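Local coordinates for Afp3 (Serratia entomophila, PDB 6RBN), which is a sheath protein of the anti-feeding prophage, a contractile injection system, and probably contracts with the sheath that surrounds its inner tube, at residues 112-117 with 270-275; 382-387 with 426-431; 138-143 with 167-172. All coordinates share one frame; numbering follows the deposited sequence.

Contact 1: 112-117 with 270-275; sequences SVALRL and PSALIA
Ala-114 and Ala-272 bring two helices together at their small residues. The CB atoms of Ala-114 and Ala-272 are 3.8 Å apart. The CB of Ala-272 points at the other helix and also meets the backbone of Ala-114, with CB of Ala-272 3.4 Å from O of Ala-114. This is a van der Waals approach. The methyls let the short segments come within 8.4 Å, axis to axis, at a crossing angle of -24°.

Leu-117, about one turn after Ala-114, crosses Leu-273, the residue next to Ala-272, at a slant. CD1 of Leu-117 lies 3.8 Å from CD1 of Leu-273. The same CD1 of Leu-273 also sits 3.8 Å from CB of Leu-117, so a single methyl of Leu-273 covers both the root and the end of its partner. The CB of Leu-273 does not face the other helix, but its second torsion, 78°, swings CD1 inward. All four touching residues are buried.

Away from the partner helix, Val-113 and Arg-116 are partly open to solvent, although Trp-53 of helix 53-59 lies against Ser-112 and Arg-116. Ala-272 and Leu-115 rest on Phe-32 of strand 31-34. Ser-271 OG is hydrogen-bonded with OD1 of Asp-188 and O of Leu-186, on strand 185-188. The arrangement is a near-parallel helix pair lying against beta-strands, consistent with the alpha/beta build of the subtilisin-like sheath domain.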
loop_
_atom_site.group_PDB
_atom_site.type_symbol
_atom_site.label_atom_id
_atom_site.label_comp_id
_atom_site.label_asym_id
_atom_site.label_seq_id
_atom_site.Cartn_x
_atom_site.Cartn_y
_atom_site.Cartn_z
ATOM N N SER D 112 60.117 44.851 -25.093
ATOM C CA SER D 112 59.190 45.166 -24.017
ATOM C C SER D 112 57.936 45.865 -24.516
ATOM O O SER D 112 56.894 45.781 -23.860
ATOM C CB SER D 112 59.877 46.036 -22.967
ATOM O OG SER D 112 58.974 46.391 -21.939
ATOM N N VAL D 113 58.017 46.557 -25.652
ATOM C CA VAL D 113 56.837 47.185 -26.234
ATOM C C VAL D 113 55.929 46.129 -26.847
ATOM O O VAL D 113 54.698 46.242 -26.783
ATOM C CB VAL D 113 57.277 48.248 -27.264
ATOM C CG1 VAL D 113 56.087 48.922 -27.926
ATOM C CG2 VAL D 113 58.166 49.285 -26.604
ATOM N N ALA D 114 56.510 45.067 -27.407
ATOM C CA ALA D 114 55.720 44.034 -28.071
ATOM C C ALA D 114 54.926 43.194 -27.080
ATOM O O ALA D 114 53.880 42.645 -27.443
ATOM C CB ALA D 114 56.626 43.142 -28.917
ATOM N N LEU D 115 55.386 43.078 -25.831
ATOM C CA LEU D 115 54.590 42.349 -24.850
ATOM C C LEU D 115 53.454 43.176 -24.280
ATOM O O LEU D 115 52.437 42.605 -23.881
ATOM C CB LEU D 115 55.443 41.839 -23.695
ATOM C CG LEU D 115 56.276 40.608 -23.996
ATOM C CD1 LEU D 115 56.965 40.193 -22.741
ATOM C CD2 LEU D 115 55.380 39.507 -24.492
ATOM N N ARG D 116 53.606 44.497 -24.201
ATOM C CA ARG D 116 52.493 45.322 -23.747
ATOM C C ARG D 116 51.344 45.280 -24.745
ATOM O O ARG D 116 50.176 45.222 -24.351
ATOM C CB ARG D 116 52.976 46.748 -23.483
ATOM C CG ARG D 116 51.870 47.713 -23.128
ATOM C CD ARG D 116 52.379 48.995 -22.521
ATOM N NE ARG D 116 52.793 48.782 -21.138
ATOM C CZ ARG D 116 53.404 49.692 -20.389
ATOM N NH1 ARG D 116 53.736 49.402 -19.140
ATOM N NH2 ARG D 116 53.681 50.889 -20.885
ATOM N N LEU D 117 51.653 45.212 -26.035
ATOM C CA LEU D 117 50.602 45.026 -27.025
ATOM C C LEU D 117 50.048 43.610 -27.028
ATOM O O LEU D 117 48.964 43.388 -27.573
ATOM C CB LEU D 117 51.130 45.380 -28.404
ATOM C CG LEU D 117 51.512 46.847 -28.522
ATOM C CD1 LEU D 117 52.166 47.051 -29.844
ATOM C CD2 LEU D 117 50.286 47.723 -28.384
ATOM N N PRO D 270 53.776 42.046 -36.609
ATOM C CA PRO D 270 52.458 41.899 -35.986
ATOM C C PRO D 270 52.252 40.621 -35.188
ATOM O O PRO D 270 51.150 40.427 -34.673
ATOM C CB PRO D 270 51.516 41.934 -37.199
ATOM C CG PRO D 270 52.321 41.387 -38.301
ATOM C CD PRO D 270 53.725 41.838 -38.066
ATOM N N SER D 271 53.262 39.757 -35.039
ATOM C CA SER D 271 53.045 38.449 -34.424
ATOM C C SER D 271 52.766 38.534 -32.930
ATOM O O SER D 271 52.115 37.642 -32.378
ATOM C CB SER D 271 54.243 37.542 -34.667
ATOM O OG SER D 271 54.323 37.176 -36.025
ATOM N N ALA D 272 53.248 39.579 -32.259
ATOM C CA ALA D 272 52.955 39.735 -30.838
ATOM C C ALA D 272 51.505 40.142 -30.620
ATOM O O ALA D 272 50.921 39.869 -29.565
ATOM C CB ALA D 272 53.899 40.758 -30.216
ATOM N N LEU D 273 50.905 40.806 -31.609
ATOM C CA LEU D 273 49.514 41.223 -31.479
ATOM C C LEU D 273 48.565 40.111 -31.901
ATOM O O LEU D 273 47.497 39.943 -31.308
ATOM C CB LEU D 273 49.256 42.482 -32.307
ATOM C CG LEU D 273 49.694 43.856 -31.793
ATOM C CD1 LEU D 273 51.184 44.100 -31.964
ATOM C CD2 LEU D 273 48.894 44.938 -32.486
ATOM N N ILE D 274 48.935 39.349 -32.934
ATOM C CA ILE D 274 48.068 38.281 -33.424
ATOM C C ILE D 274 48.050 37.115 -32.441
ATOM O O ILE D 274 47.039 36.421 -32.290
ATOM C CB ILE D 274 48.505 37.855 -34.840
ATOM C CG1 ILE D 274 48.456 39.051 -35.786
ATOM C CG2 ILE D 274 47.602 36.790 -35.409
ATOM C CD1 ILE D 274 47.094 39.676 -35.919
ATOM N N ALA D 275 49.155 36.912 -31.718
ATOM C CA ALA D 275 49.162 35.927 -30.640
ATOM C C ALA D 275 48.245 36.353 -29.502
ATOM O O ALA D 275 47.724 35.508 -28.766
ATOM C CB ALA D 275 50.584 35.714 -30.130
#

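Contact 2: 382-387 with 426-431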
loop_
_atom_site.group_PDB
_atom_site.type_symbol
_atom_site.label_atom_id
_atom_site.label_comp_id
_atom_site.label_asym_id
_atom_site.label_seq_id
_atom_site.Cartn_x
_atom_site.Cartn_y
_atom_site.Cartn_z
ATOM N N THR D 382 35.414 5.470 -24.651
ATOM C CA THR D 382 34.394 6.308 -24.034
ATOM C C THR D 382 34.962 7.665 -23.635
ATOM O O THR D 382 34.272 8.686 -23.724
ATOM C CB THR D 382 33.805 5.582 -22.828
ATOM O OG1 THR D 382 33.320 4.301 -23.244
ATOM C CG2 THR D 382 32.648 6.344 -22.222
ATOM N N ALA D 383 36.231 7.697 -23.222
ATOM C CA ALA D 383 36.863 8.958 -22.849
ATOM C C ALA D 383 37.067 9.868 -24.051
ATOM O O ALA D 383 37.082 11.094 -23.900
ATOM C CB ALA D 383 38.197 8.692 -22.158
ATOM N N ILE D 384 37.222 9.298 -25.243
ATOM C CA ILE D 384 37.293 10.109 -26.451
ATOM C C ILE D 384 35.894 10.476 -26.921
ATOM O O ILE D 384 35.655 11.598 -27.377
ATOM C CB ILE D 384 38.093 9.364 -27.536
ATOM C CG1 ILE D 384 39.504 9.074 -27.043
ATOM C CG2 ILE D 384 38.203 10.186 -28.797
ATOM C CD1 ILE D 384 40.276 8.157 -27.948
ATOM N N ASP D 385 34.941 9.550 -26.780
ATOM C CA ASP D 385 33.569 9.800 -27.207
ATOM C C ASP D 385 32.879 10.836 -26.332
ATOM O O ASP D 385 32.018 11.577 -26.818
ATOM C CB ASP D 385 32.781 8.494 -27.195
ATOM C CG ASP D 385 31.397 8.637 -27.786
ATOM O OD1 ASP D 385 31.285 8.691 -29.026
ATOM O OD2 ASP D 385 30.422 8.700 -27.010
ATOM N N ASN D 386 33.234 10.906 -25.049
ATOM C CA ASN D 386 32.685 11.956 -24.198
ATOM C C ASN D 386 33.279 13.311 -24.533
ATOM O O ASN D 386 32.611 14.337 -24.368
ATOM C CB ASN D 386 32.926 11.639 -22.725
ATOM C CG ASN D 386 32.081 10.496 -22.228
ATOM O OD1 ASN D 386 30.922 10.352 -22.612
ATOM N ND2 ASN D 386 32.643 9.689 -21.344
ATOM N N TYR D 387 34.530 13.342 -24.990
ATOM C CA TYR D 387 35.144 14.609 -25.364
ATOM C C TYR D 387 34.584 15.121 -26.681
ATOM O O TYR D 387 34.289 16.312 -26.821
ATOM C CB TYR D 387 36.663 14.457 -25.452
ATOM C CG TYR D 387 37.354 15.733 -25.849
ATOM C CD1 TYR D 387 37.506 16.768 -24.943
ATOM C CD2 TYR D 387 37.843 15.912 -27.135
ATOM C CE1 TYR D 387 38.126 17.942 -25.302
ATOM C CE2 TYR D 387 38.461 17.081 -27.503
ATOM C CZ TYR D 387 38.600 18.091 -26.583
ATOM O OH TYR D 387 39.220 19.261 -26.944
ATOM N N MET D 426 47.973 0.043 -28.430
ATOM C CA MET D 426 46.603 0.082 -28.913
ATOM C C MET D 426 46.474 1.173 -29.965
ATOM O O MET D 426 47.108 2.226 -29.865
ATOM C CB MET D 426 45.594 0.294 -27.772
ATOM C CG MET D 426 45.697 1.595 -27.019
ATOM S SD MET D 426 44.476 1.711 -25.700
ATOM C CE MET D 426 45.173 0.593 -24.497
ATOM N N ILE D 427 45.676 0.901 -30.995
ATOM C CA ILE D 427 45.540 1.783 -32.149
ATOM C C ILE D 427 44.084 2.199 -32.271
ATOM O O ILE D 427 43.192 1.348 -32.325
ATOM C CB ILE D 427 46.035 1.106 -33.439
ATOM C CG1 ILE D 427 47.531 0.825 -33.343
ATOM C CG2 ILE D 427 45.749 1.974 -34.645
ATOM C CD1 ILE D 427 48.065 0.019 -34.476
ATOM N N ILE D 428 43.851 3.509 -32.307
ATOM C CA ILE D 428 42.523 4.103 -32.258
ATOM C C ILE D 428 42.354 4.966 -33.496
ATOM O O ILE D 428 43.255 5.737 -33.841
ATOM C CB ILE D 428 42.356 4.958 -30.992
ATOM C CG1 ILE D 428 42.732 4.151 -29.761
ATOM C CG2 ILE D 428 40.927 5.432 -30.848
ATOM C CD1 ILE D 428 43.140 5.009 -28.635
ATOM N N GLN D 429 41.211 4.850 -34.158
ATOM C CA GLN D 429 40.895 5.682 -35.312
ATOM C C GLN D 429 39.820 6.682 -34.928
ATOM O O GLN D 429 38.682 6.297 -34.641
ATOM C CB GLN D 429 40.446 4.836 -36.499
ATOM C CG GLN D 429 41.555 4.012 -37.095
ATOM C CD GLN D 429 41.082 3.172 -38.249
ATOM O OE1 GLN D 429 39.900 3.173 -38.582
ATOM N NE2 GLN D 429 41.998 2.436 -38.860
ATOM N N VAL D 430 40.180 7.961 -34.927
ATOM C CA VAL D 430 39.282 9.052 -34.582
ATOM C C VAL D 430 39.127 9.940 -35.806
ATOM O O VAL D 430 40.118 10.296 -36.450
ATOM C CB VAL D 430 39.824 9.856 -33.380
ATOM C CG1 VAL D 430 38.905 11.005 -33.034
ATOM C CG2 VAL D 430 40.028 8.956 -32.183
ATOM N N GLY D 431 37.891 10.282 -36.136
ATOM C CA GLY D 431 37.627 11.200 -37.227
ATOM C C GLY D 431 36.693 12.299 -36.774
ATOM O O GLY D 431 35.901 12.123 -35.851
#
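Ile-384 points from its helix toward the strand and divides its two branches between Ile-428 and Val-430. The long branch runs at Ile-428. It ends in CD1, which meets CG2 of Ile-428 at 4.0 Å, and the two side chains face each other tip to tip. The extended second torsion of Ile-384, 171°, carries CD1 out to that point. The short branch serves the other neighbour. The first torsion of Ile-384, -60°, sets CG2 anti to the backbone N and leaves the long branch beside that N, which sends the two branches apart. CG2 of Ile-384 stands 4.0 Å from CG2 of Val-430, and here the side chains slant past one another.

Ile-428 and Val-430 are two residues apart on the strand, so both point to the same face, and Ile-384 bridges them. The contact is wholly apolar, and its three residues are buried. It is a helix packed on the face of a beta-sheet, within the C-terminal domain of the sheath protein. Strand 425-432 pairs antiparallel with strand 406-409, whose Val-408 also touches Ile-384 and Ile-428. On its other edge a strand of a neighbouring Afp2 chain joins it in a parallel ladder, so the sheet continues across the subunit interface. Ile-360 and Leu-364 of helix 347-364 also touch Ile-384 and add a second helix to the apolar layer.

Contact 3: 138-143 with 167-172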
loop_
_atom_site.group_PDB
_atom_site.type_symbol
_atom_site.label_atom_id
_atom_site.label_comp_id
_atom_site.label_asym_id
_atom_site.label_seq_id
_atom_site.Cartn_x
_atom_site.Cartn_y
_atom_site.Cartn_z
ATOM N N GLY D 138 74.583 28.247 -31.213
ATOM C CA GLY D 138 74.531 27.419 -30.033
ATOM C C GLY D 138 73.158 27.379 -29.385
ATOM O O GLY D 138 72.531 26.317 -29.305
ATOM N N PRO D 139 72.674 28.520 -28.880
ATOM C CA PRO D 139 71.331 28.537 -28.270
ATOM C C PRO D 139 70.188 28.293 -29.243
ATOM O O PRO D 139 69.110 27.879 -28.804
ATOM C CB PRO D 139 71.246 29.940 -27.654
ATOM C CG PRO D 139 72.646 30.314 -27.396
ATOM C CD PRO D 139 73.432 29.735 -28.530
ATOM N N LEU D 140 70.372 28.536 -30.542
ATOM C CA LEU D 140 69.307 28.219 -31.487
ATOM C C LEU D 140 69.240 26.728 -31.783
ATOM O O LEU D 140 68.169 26.216 -32.126
ATOM C CB LEU D 140 69.484 29.005 -32.780
ATOM C CG LEU D 140 69.199 30.499 -32.679
ATOM C CD1 LEU D 140 69.546 31.189 -33.978
ATOM C CD2 LEU D 140 67.742 30.721 -32.329
ATOM N N ALA D 141 70.361 26.016 -31.666
ATOM C CA ALA D 141 70.320 24.569 -31.830
ATOM C C ALA D 141 69.713 23.892 -30.612
ATOM O O ALA D 141 69.112 22.820 -30.733
ATOM C CB ALA D 141 71.721 24.024 -32.096
ATOM N N ALA D 142 69.855 24.499 -29.439
ATOM C CA ALA D 142 69.279 23.976 -28.209
ATOM C C ALA D 142 67.859 24.461 -27.973
ATOM O O ALA D 142 67.274 24.131 -26.937
ATOM C CB ALA D 142 70.153 24.360 -27.013
ATOM N N LEU D 143 67.291 25.227 -28.906
ATOM C CA LEU D 143 65.947 25.764 -28.696
ATOM C C LEU D 143 64.830 24.725 -28.823
ATOM O O LEU D 143 63.971 24.693 -27.925
ATOM C CB LEU D 143 65.717 26.974 -29.610
ATOM C CG LEU D 143 64.354 27.655 -29.477
ATOM C CD1 LEU D 143 64.157 28.189 -28.074
ATOM C CD2 LEU D 143 64.214 28.769 -30.493
ATOM N N THR D 167 64.700 34.923 -39.489
ATOM C CA THR D 167 65.050 33.833 -40.391
ATOM C C THR D 167 65.896 32.773 -39.693
ATOM O O THR D 167 65.725 31.579 -39.962
ATOM C CB THR D 167 65.776 34.406 -41.613
ATOM O OG1 THR D 167 64.946 35.402 -42.222
ATOM C CG2 THR D 167 66.072 33.334 -42.647
ATOM N N ALA D 168 66.762 33.179 -38.765
ATOM C CA ALA D 168 67.493 32.209 -37.961
ATOM C C ALA D 168 66.581 31.498 -36.970
ATOM O O ALA D 168 66.827 30.339 -36.623
ATOM C CB ALA D 168 68.639 32.897 -37.225
ATOM N N VAL D 169 65.526 32.169 -36.507
ATOM C CA VAL D 169 64.583 31.537 -35.593
ATOM C C VAL D 169 63.610 30.642 -36.352
ATOM O O VAL D 169 63.319 29.521 -35.921
ATOM C CB VAL D 169 63.857 32.615 -34.766
ATOM C CG1 VAL D 169 62.769 32.009 -33.905
ATOM C CG2 VAL D 169 64.847 33.352 -33.891
ATOM N N TYR D 170 63.117 31.105 -37.506
ATOM C CA TYR D 170 62.144 30.326 -38.269
ATOM C C TYR D 170 62.774 29.084 -38.883
ATOM O O TYR D 170 62.082 28.085 -39.104
ATOM C CB TYR D 170 61.519 31.178 -39.375
ATOM C CG TYR D 170 60.636 32.310 -38.900
ATOM C CD1 TYR D 170 60.140 32.345 -37.605
ATOM C CD2 TYR D 170 60.309 33.354 -39.754
ATOM C CE1 TYR D 170 59.342 33.385 -37.176
ATOM C CE2 TYR D 170 59.511 34.398 -39.334
ATOM C CZ TYR D 170 59.030 34.406 -38.044
ATOM O OH TYR D 170 58.234 35.440 -37.618
ATOM N N GLY D 171 64.077 29.124 -39.167
ATOM C CA GLY D 171 64.754 27.940 -39.662
ATOM C C GLY D 171 65.061 26.935 -38.575
ATOM O O GLY D 171 65.086 25.730 -38.836
ATOM N N ALA D 172 65.293 27.406 -37.349
ATOM C CA ALA D 172 65.558 26.503 -36.238
ATOM C C ALA D 172 64.293 25.821 -35.740
ATOM O O ALA D 172 64.370 24.744 -35.142
ATOM C CB ALA D 172 66.225 27.262 -35.091
#
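The first torsion of Leu-140, -71°, sets CG opposite the carbonyl carbon, and the second, 174°, extends CD1 straight toward Ala-168. CD1 of Leu-140 reaches the CB of Ala-168 at 3.8 Å. It also lies 3.9 Å from the backbone O of Ala-168. The other methyl turns to Val-169, where CD2 of Leu-140 is 4.2 Å from CG2 of Val-169. The two branches of one leucine thus spread over two successive residues of helix 163-172.

The root of Leu-140 is used as well. Ala-172, one turn along from Ala-168, points its CB at the other segment, 4.4 Å from CB of Leu-140. It comes closer to the backbone, with CB of Ala-172 3.7 Å from O of Leu-140. Ala-168 and Ala-172 are small and give the leucine a low surface to lie on.

The contact joins the short, weakly bonded helix 137-141 to the longer helix 163-172. Both helices also touch strands, consistent with helices packed against the beta-strands of an alpha/beta domain. Tyr-170 of the longer helix leans on Leu-185 and Ala-187 of strand 185-188. On the shorter helix, Pro-139 touches Tyr-129 of strand 127-130.

Leu-140 is buried, and Ala-168 and Ala-172 are partly exposed. Leu-143 points its CB toward helix 163-172 too, and its side chain packs on Tyr-129 and on Leu-173.

How the contacts relate
Contact 3 is nested in the chain loop closed by contact 1, and contact 2 follows later in the sequence. Contacts 1 and 3 are neighbours: their centres are about 21 Å apart and their nearest atoms about 5 Å, without touching. Strand 185-188 links them, since Ser-271 and Ala-275 of contact 1 and Tyr-170 of contact 3 meet it. Contact 2 stands apart, its centre about 37 Å from that of contact 1 and about 36 Å from that of contact 3. It lies across the chain's centre from contact 1, in the C-terminal domain. Contacts 1 and 3 touch no other chain, while contact 2 combines packing within the chain with an Afp1 and Afp2 interface.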